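Exoglucanase A from Cellulomonas fimi hydrolyses beta-1,4-glucosidic linkages of cellulose with inversion of anomeric configuration, releasing cellobiose from the non-reducing chain ends. Local coordinates of one contact, PDB 7CBD (chain A, 1.30 Å), residues Gly291-Thr296 and Leu358-Trp363, beside the matching contact of the related beta-1,4-exocellulase from Thermobifida fusca, PDB 4B4H (chain B, 1.50 Å), residues Gly283-Thr288 and Val346-Trp351. Structure 2 is superposed on structure 1 by the backbone atoms of these residues (RMSD 0.25 Å); each is numbered along its deposited sequence.

Structure 1 (7CBD); sequences GMLVDT and LDAFVW.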
loop_
_atom_site.group_PDB
_atom_site.type_symbol
_atom_site.label_atom_id
_atom_site.label_comp_id
_atom_site.label_asym_id
_atom_site.label_seq_id
_atom_site.Cartn_x
_atom_site.Cartn_y
_atom_site.Cartn_z
ATOM N N GLY A 291 11.348 6.094 -10.496
ATOM C CA GLY A 291 11.331 4.701 -10.095
ATOM C C GLY A 291 10.006 4.315 -9.477
ATOM O O GLY A 291 9.228 5.175 -9.046
ATOM N N MET A 292 9.745 3.015 -9.415
ATOM C CA MET A 292 8.464 2.486 -8.979
ATOM C C MET A 292 8.661 1.599 -7.760
ATOM O O MET A 292 9.684 0.925 -7.621
ATOM C CB MET A 292 7.795 1.657 -10.094
ATOM C CG MET A 292 7.816 2.338 -11.466
ATOM S SD MET A 292 6.957 3.922 -11.575
ATOM C CE MET A 292 5.281 3.319 -11.663
ATOM N N LEU A 293 7.662 1.601 -6.883
ATOM C CA LEU A 293 7.588 0.686 -5.755
ATOM C C LEU A 293 6.290 -0.100 -5.849
ATOM O O LEU A 293 5.287 0.414 -6.347
ATOM C CB LEU A 293 7.559 1.436 -4.418
ATOM C CG LEU A 293 8.706 2.390 -4.106
ATOM C CD1 LEU A 293 8.402 3.148 -2.829
ATOM C CD2 LEU A 293 10.021 1.629 -3.970
ATOM N N VAL A 294 6.301 -1.346 -5.366
ATOM C CA VAL A 294 5.075 -2.104 -5.138
ATOM C C VAL A 294 5.005 -2.458 -3.660
ATOM O O VAL A 294 5.983 -2.965 -3.099
ATOM C CB VAL A 294 4.987 -3.379 -6.001
ATOM C CG1 VAL A 294 3.677 -4.110 -5.715
ATOM C CG2 VAL A 294 5.076 -3.050 -7.469
ATOM N N ASP A 295 3.854 -2.186 -3.038
ATOM C CA ASP A 295 3.551 -2.662 -1.694
ATOM C C ASP A 295 3.201 -4.140 -1.799
ATOM O O ASP A 295 2.121 -4.492 -2.287
ATOM C CB ASP A 295 2.368 -1.879 -1.131
ATOM C CG ASP A 295 2.036 -2.257 0.305
ATOM O OD1 ASP A 295 2.691 -3.163 0.862
ATOM O OD2 ASP A 295 1.125 -1.636 0.891
ATOM N N THR A 296 4.119 -5.001 -1.353
ATOM C CA THR A 296 3.960 -6.452 -1.421
ATOM C C THR A 296 3.494 -7.051 -0.095
ATOM O O THR A 296 3.573 -8.272 0.101
ATOM C CB THR A 296 5.271 -7.100 -1.876
ATOM O OG1 THR A 296 6.328 -6.684 -1.005
ATOM C CG2 THR A 296 5.611 -6.687 -3.300
ATOM N N LEU A 358 11.753 -0.876 -10.955
ATOM C CA LEU A 358 11.452 -1.018 -9.535
ATOM C C LEU A 358 12.632 -0.581 -8.672
ATOM O O LEU A 358 13.714 -1.170 -8.738
ATOM C CB LEU A 358 11.090 -2.466 -9.207
ATOM C CG LEU A 358 9.793 -2.966 -9.854
ATOM C CD1 LEU A 358 9.732 -4.487 -9.820
ATOM C CD2 LEU A 358 8.570 -2.371 -9.170
ATOM N N ASP A 359 12.400 0.419 -7.823
ATOM C CA ASP A 359 13.396 0.791 -6.824
ATOM C C ASP A 359 13.481 -0.242 -5.707
ATOM O O ASP A 359 14.564 -0.462 -5.149
ATOM C CB ASP A 359 13.044 2.145 -6.200
ATOM C CG ASP A 359 13.375 3.328 -7.094
ATOM O OD1 ASP A 359 14.040 3.166 -8.142
ATOM O OD2 ASP A 359 12.956 4.446 -6.739
ATOM N N ALA A 360 12.352 -0.857 -5.351
ATOM C CA ALA A 360 12.252 -1.767 -4.216
ATOM C C ALA A 360 10.855 -2.368 -4.172
ATOM O O ALA A 360 9.898 -1.808 -4.716
ATOM C CB ALA A 360 12.512 -1.044 -2.893
ATOM N N PHE A 361 10.758 -3.525 -3.515
ATOM C CA PHE A 361 9.506 -3.974 -2.915
ATOM C C PHE A 361 9.507 -3.507 -1.467
ATOM O O PHE A 361 10.540 -3.555 -0.785
ATOM C CB PHE A 361 9.371 -5.501 -2.962
ATOM C CG PHE A 361 9.283 -6.060 -4.352
ATOM C CD1 PHE A 361 8.583 -5.386 -5.340
ATOM C CD2 PHE A 361 9.889 -7.269 -4.668
ATOM C CE1 PHE A 361 8.499 -5.896 -6.620
ATOM C CE2 PHE A 361 9.804 -7.790 -5.953
ATOM C CZ PHE A 361 9.115 -7.097 -6.931
ATOM N N VAL A 362 8.343 -3.044 -1.005
ATOM C CA VAL A 362 8.179 -2.470 0.323
ATOM C C VAL A 362 6.899 -3.031 0.921
ATOM O O VAL A 362 5.997 -3.470 0.207
ATOM C CB VAL A 362 8.111 -0.925 0.272
ATOM C CG1 VAL A 362 9.481 -0.335 0.007
ATOM C CG2 VAL A 362 7.137 -0.488 -0.817
ATOM N N TRP A 363 6.824 -3.010 2.252
ATOM C CA TRP A 363 5.577 -3.277 2.974
ATOM C C TRP A 363 5.090 -1.932 3.493
ATOM O O TRP A 363 5.528 -1.466 4.553
ATOM C CB TRP A 363 5.777 -4.272 4.109
ATOM C CG TRP A 363 5.936 -5.678 3.648
ATOM C CD1 TRP A 363 5.977 -6.133 2.355
ATOM C CD2 TRP A 363 6.072 -6.829 4.485
ATOM N NE1 TRP A 363 6.123 -7.507 2.347
ATOM C CE2 TRP A 363 6.195 -7.953 3.642
ATOM C CE3 TRP A 363 6.107 -7.014 5.870
ATOM C CZ2 TRP A 363 6.351 -9.248 4.142
ATOM C CZ3 TRP A 363 6.264 -8.297 6.367
ATOM C CH2 TRP A 363 6.384 -9.400 5.502
#

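Structure 2 (4B4H); sequences GMLIDT and VDAYVW.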
loop_
_atom_site.group_PDB
_atom_site.type_symbol
_atom_site.label_atom_id
_atom_site.label_comp_id
_atom_site.label_asym_id
_atom_site.label_seq_id
_atom_site.Cartn_x
_atom_site.Cartn_y
_atom_site.Cartn_z
ATOM N N GLY B 283 11.807 5.813 -10.321
ATOM C CA GLY B 283 11.693 4.395 -9.969
ATOM C C GLY B 283 10.308 4.122 -9.412
ATOM O O GLY B 283 9.636 5.026 -8.892
ATOM N N MET B 284 9.874 2.877 -9.515
ATOM C CA MET B 284 8.546 2.495 -9.031
ATOM C C MET B 284 8.652 1.637 -7.768
ATOM O O MET B 284 9.597 0.891 -7.603
ATOM C CB MET B 284 7.757 1.731 -10.111
ATOM C CG MET B 284 7.709 2.389 -11.489
ATOM S SD MET B 284 6.933 4.021 -11.528
ATOM C CE MET B 284 5.227 3.529 -11.769
ATOM N N LEU B 285 7.659 1.725 -6.888
ATOM C CA LEU B 285 7.550 0.796 -5.764
ATOM C C LEU B 285 6.292 -0.048 -5.924
ATOM O O LEU B 285 5.325 0.404 -6.536
ATOM C CB LEU B 285 7.487 1.548 -4.428
ATOM C CG LEU B 285 8.614 2.519 -4.079
ATOM C CD1 LEU B 285 8.315 3.247 -2.774
ATOM C CD2 LEU B 285 9.964 1.791 -4.039
ATOM N N ILE B 286 6.334 -1.286 -5.416
ATOM C CA ILE B 286 5.112 -2.087 -5.212
ATOM C C ILE B 286 5.051 -2.557 -3.760
ATOM O O ILE B 286 6.019 -3.116 -3.244
ATOM C CB ILE B 286 5.020 -3.348 -6.102
ATOM C CG1 ILE B 286 5.300 -3.043 -7.589
ATOM C CG2 ILE B 286 3.655 -4.022 -5.900
ATOM C CD1 ILE B 286 5.640 -4.293 -8.402
ATOM N N ASP B 287 3.904 -2.352 -3.117
ATOM C CA ASP B 287 3.702 -2.826 -1.753
ATOM C C ASP B 287 3.292 -4.284 -1.798
ATOM O O ASP B 287 2.195 -4.599 -2.277
ATOM C CB ASP B 287 2.592 -2.015 -1.087
ATOM C CG ASP B 287 2.358 -2.387 0.380
ATOM O OD1 ASP B 287 3.024 -3.290 0.938
ATOM O OD2 ASP B 287 1.452 -1.755 0.970
ATOM N N THR B 288 4.166 -5.147 -1.272
ATOM C CA THR B 288 4.000 -6.600 -1.292
ATOM C C THR B 288 3.691 -7.152 0.095
ATOM O O THR B 288 3.849 -8.354 0.345
ATOM C CB THR B 288 5.329 -7.222 -1.737
ATOM O OG1 THR B 288 6.361 -6.671 -0.916
ATOM C CG2 THR B 288 5.584 -6.924 -3.212
ATOM N N VAL B 346 11.836 -0.714 -10.978
ATOM C CA VAL B 346 11.326 -0.774 -9.616
ATOM C C VAL B 346 12.466 -0.494 -8.614
ATOM O O VAL B 346 13.471 -1.204 -8.592
ATOM C CB VAL B 346 10.654 -2.139 -9.330
ATOM C CG1 VAL B 346 10.185 -2.252 -7.889
ATOM C CG2 VAL B 346 9.517 -2.395 -10.305
ATOM N N ASP B 347 12.345 0.580 -7.837
ATOM C CA ASP B 347 13.297 0.907 -6.768
ATOM C C ASP B 347 13.294 -0.127 -5.645
ATOM O O ASP B 347 14.324 -0.370 -5.015
ATOM C CB ASP B 347 13.014 2.296 -6.153
ATOM C CG ASP B 347 13.451 3.454 -7.036
ATOM O OD1 ASP B 347 14.211 3.258 -8.001
ATOM O OD2 ASP B 347 13.028 4.603 -6.758
ATOM N N ALA B 348 12.126 -0.710 -5.374
ATOM C CA ALA B 348 11.959 -1.664 -4.300
ATOM C C ALA B 348 10.564 -2.251 -4.253
ATOM O O ALA B 348 9.586 -1.640 -4.713
ATOM C CB ALA B 348 12.256 -1.003 -2.969
ATOM N N TYR B 349 10.501 -3.454 -3.696
ATOM C CA TYR B 349 9.269 -3.923 -3.092
ATOM C C TYR B 349 9.293 -3.495 -1.635
ATOM O O TYR B 349 10.301 -3.652 -0.957
ATOM C CB TYR B 349 9.122 -5.441 -3.216
ATOM C CG TYR B 349 9.069 -5.981 -4.638
ATOM C CD1 TYR B 349 8.633 -5.203 -5.717
ATOM C CD2 TYR B 349 9.426 -7.310 -4.895
ATOM C CE1 TYR B 349 8.588 -5.726 -7.008
ATOM C CE2 TYR B 349 9.369 -7.838 -6.168
ATOM C CZ TYR B 349 8.966 -7.058 -7.223
ATOM O OH TYR B 349 8.933 -7.623 -8.478
ATOM N N VAL B 350 8.176 -2.934 -1.165
ATOM C CA VAL B 350 8.086 -2.372 0.179
ATOM C C VAL B 350 6.889 -2.944 0.952
ATOM O O VAL B 350 6.009 -3.505 0.349
ATOM C CB VAL B 350 8.052 -0.825 0.121
ATOM C CG1 VAL B 350 9.385 -0.291 -0.389
ATOM C CG2 VAL B 350 6.932 -0.292 -0.771
ATOM N N TRP B 351 6.930 -2.910 2.285
ATOM C CA TRP B 351 5.759 -3.203 3.093
ATOM C C TRP B 351 5.264 -1.888 3.627
ATOM O O TRP B 351 5.700 -1.451 4.699
ATOM C CB TRP B 351 6.119 -4.162 4.234
ATOM C CG TRP B 351 6.170 -5.630 3.856
ATOM C CD1 TRP B 351 6.216 -6.185 2.575
ATOM C CD2 TRP B 351 6.201 -6.781 4.767
ATOM N NE1 TRP B 351 6.267 -7.565 2.635
ATOM C CE2 TRP B 351 6.273 -7.977 3.922
ATOM C CE3 TRP B 351 6.210 -6.933 6.154
ATOM C CZ2 TRP B 351 6.279 -9.261 4.469
ATOM C CZ3 TRP B 351 6.231 -8.223 6.683
ATOM C CH2 TRP B 351 6.285 -9.355 5.857
#

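Structure 1 (7CBD)
Trp363 presents the edge of its indole to Thr296, whose OG1 lies in the ring plane, 3.4 Å from CD1. Thr296 OG1 and Trp363 NE1 both hydrogen-bond to Arg344 O, so a hydroxyl and an indole N-H suit this place. The Phe361 ring meets Thr296 CG2 obliquely, and its CD1 lies 4.2 Å from Val294 CB. Val294, branched at CB, sets CG2 anti to the carbonyl carbon, 3.9 Å from Leu358 CD2. Leu358 CD2 lies 3.8 Å from Met292 O. These strands are neighbours in the parallel sheet of the distorted family 6 barrel, within the catalytic domain, and helix 270-283 covers the face bearing Met292, Val294 and Leu358. On the other face Leu293 CD2 packs 3.8 Å from the small Ala360 CB. Val362 N donates to Val294 O (3.2 Å), and Thr296 N to Val362 O (2.9 Å). The carboxylate of buried Asp295 accepts bonds from Ser297 OG, Ala234 N and Lys365 N. Its side chain is about 9 Å from that of Asp371, a predicted active-site residue.

Structure 2 (4B4H)
The indole of Trp351 offers its edge to Thr288 OG1, which lies in the ring plane, 3.5 Å from CD1. Both Thr288 OG1 and Trp351 NE1 hydrogen-bond to Glu336 O, so the two polar groups share one carbonyl. Thr288 CG2 meets the Tyr349 ring obliquely, and Tyr349 CD1 lies 4.1 Å from Ile286 CB. Ile286 runs side by side with the tyrosine, pointing the same way: CG1 stands anti to the carbonyl carbon (chi1 -49°) and the extended chain carries CD1 to 3.6 Å from Tyr349 CE1, a long apolar side chain that can run beside a ring. Val346, branched at CB, has its CG1 3.2 Å from Met284 O. On the face opposite Ile286 and Tyr349, Leu285 CD2 packs 3.8 Å from the small Ala348 CB. Val350 N donates to Ile286 O (3.0 Å), and Thr288 N to Val350 O (3.0 Å). The buried carboxylate of Asp287 accepts bonds from Ser289 OG and from Ala227 N and Lys353 N. Lys353 is itself a predicted substrate-binding residue.

Structure 1 against structure 2
At the first position Val294(A) is exchanged for Ile286(B). The forks overlay, CG2 of Val294(A) lying 0.3 Å apart from CG1 of Ile286(B) and CG1 of Val294(A) 0.2 Å apart from CG2 of Ile286(B). What isoleucine adds is CD1, which reaches to 3.6 Å from Tyr349(B) CE1 and so extends the apolar packing along the ring; the touches of Val294(A) CB with Phe361(A) CD1 and of Ile286(B) CB with Tyr349(B) CD1 are kept. Leu358(A) against Val346(B) changes the branching point. CG of Leu358(A) and CG2 of Val346(B) are 0.8 Å apart after superposition. Val346(B) has one carbon fewer: it lacks the two end methyls of Leu358(A), CD1 and CD2, and has CG1 at its base, near Met284(B) O, where Leu358(A) has no counterpart; CB is near the methionine carbonyl in both. In Phe361(A) and Tyr349(B), with chi1 -65° and -61°, CZ, both CE atoms and CD2 fall within about half an ångström after superposition; the tyrosine adds a hydroxyl beyond CZ. The side chains of Met292(A), Leu293(A), Asp295(A), Thr296(A), Asp359(A), Val362(A) and Trp363(A) keep their places, as do the bonds Val362(A) N to Val294(A) O and Thr296(A) N to Val362(A) O.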